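Putative Lipoprotein (PDB 5J7R) is a putative lipoprotein of unknown function with a sporulation and spore germination domain, consistent with a role in spore formation or germination. Local coordinates at residues 58-61 / 62-66. Numbering follows the deposited sequence.
Sequences YLIQ and ALIQG
Ile60 sets its CG2 methyl anti to the backbone N and its CG1 beside that N (chi1 -62°), and this splay lets one side chain meet both Leu63 and Ile64 in the last turns of the alpha-helix 51-65. Through CD1, at the end of the CG1 branch, it reaches Leu63 CD1 at 4.2 Å; CG2 packs 4.1 Å from Ile64 CD1. The two pairs cross at a slant; their i to i+3 and i to i+4 spacing puts all three side chains on one apolar flank. Branched aliphatic residues suit that flank because it is buried: Ile60 also packs on Ile117 and Ile121 of helix 107-121 and on Phe86 of strand 83-89, while Ile64 faces Leu77 and Thr81. Ala62, with its small methyl, belongs where the helix meets a second subunit, against Leu29 of that chain.

Beneath the side chains run four i to i+4 backbone hydrogen bonds, from Ala62 N to Tyr58 O (2.8 Å) through Gln65 N to Gln61 O (3.1 Å). Ile64 CG1 lies 3.3 Å from Ile60 O, the carbonyl that accepts the bond from Ile64 N. Gln65 is exposed, where a polar amide can meet solvent; Gln61 is only partly so, its side chain also touching Leu83. Gly66 is the first residue to leave helical backbone angles, with a positive phi of 91°, a conformation in which a beta carbon would jam against the carbonyl oxygen of Gln65. Just before it, Gln65 holds CG beside its backbone N (chi1 -69°), 3.3 Å from Gln61 O one turn earlier.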
# COMPACT_ATOMS: atom_id res chain seq x y z
N TYR A 58 -1.91 6.88 7.19
CA TYR A 58 -2.20 7.95 6.26
C TYR A 58 -3.63 8.47 6.48
O TYR A 58 -3.85 9.68 6.52
CB TYR A 58 -2.04 7.44 4.82
CG TYR A 58 -2.21 8.50 3.78
CD1 TYR A 58 -1.13 9.28 3.38
CD2 TYR A 58 -3.45 8.73 3.19
CE1 TYR A 58 -1.27 10.26 2.42
CE2 TYR A 58 -3.60 9.72 2.23
CZ TYR A 58 -2.52 10.47 1.85
OH TYR A 58 -2.65 11.44 0.90
N LEU A 59 -4.59 7.55 6.62
CA LEU A 59 -6.00 7.90 6.87
C LEU A 59 -6.16 8.72 8.14
O LEU A 59 -6.86 9.74 8.12
CB LEU A 59 -6.88 6.64 6.95
CG LEU A 59 -7.04 5.84 5.65
CD1 LEU A 59 -7.81 4.55 5.89
CD2 LEU A 59 -7.72 6.69 4.59
N ILE A 60 -5.55 8.30 9.25
CA ILE A 60 -5.66 9.07 10.50
C ILE A 60 -5.04 10.44 10.31
O ILE A 60 -5.53 11.43 10.87
CB ILE A 60 -4.99 8.36 11.71
CG1 ILE A 60 -5.66 7.02 12.00
CG2 ILE A 60 -5.05 9.23 12.97
CD1 ILE A 60 -7.14 7.10 12.32
N GLN A 61 -3.97 10.51 9.52
CA GLN A 61 -3.29 11.80 9.31
C GLN A 61 -4.23 12.67 8.53
O GLN A 61 -4.28 13.86 8.75
CB GLN A 61 -2.02 11.66 8.43
CG GLN A 61 -0.88 12.58 8.88
CD GLN A 61 -0.21 12.19 10.19
OE1 GLN A 61 -0.20 12.99 11.12
NE2 GLN A 61 0.33 10.98 10.29
N ALA A 62 -4.93 12.06 7.59
CA ALA A 62 -5.88 12.78 6.75
C ALA A 62 -7.06 13.33 7.56
O ALA A 62 -7.53 14.42 7.29
CB ALA A 62 -6.36 11.91 5.60
N LEU A 63 -7.51 12.57 8.55
CA LEU A 63 -8.61 13.02 9.43
C LEU A 63 -8.17 14.22 10.26
O LEU A 63 -8.93 15.16 10.44
CB LEU A 63 -9.10 11.89 10.36
CG LEU A 63 -9.79 10.70 9.72
CD1 LEU A 63 -10.09 9.64 10.76
CD2 LEU A 63 -11.07 11.11 9.01
N ILE A 64 -6.94 14.18 10.77
CA ILE A 64 -6.38 15.27 11.57
C ILE A 64 -6.25 16.55 10.74
O ILE A 64 -6.47 17.63 11.25
CB ILE A 64 -5.02 14.89 12.18
CG1 ILE A 64 -5.21 13.77 13.21
CG2 ILE A 64 -4.38 16.09 12.86
CD1 ILE A 64 -3.92 13.15 13.71
N GLN A 65 -5.87 16.42 9.48
CA GLN A 65 -5.75 17.59 8.60
C GLN A 65 -7.09 18.29 8.43
O GLN A 65 -7.13 19.48 8.15
CB GLN A 65 -5.16 17.21 7.23
CG GLN A 65 -3.70 16.80 7.30
CD GLN A 65 -3.17 16.27 5.97
OE1 GLN A 65 -3.77 16.51 4.92
NE2 GLN A 65 -2.04 15.57 6.00
N GLY A 66 -8.19 17.54 8.60
CA GLY A 66 -9.53 18.10 8.50
C GLY A 66 -10.16 18.05 7.12
O GLY A 66 -9.51 17.70 6.13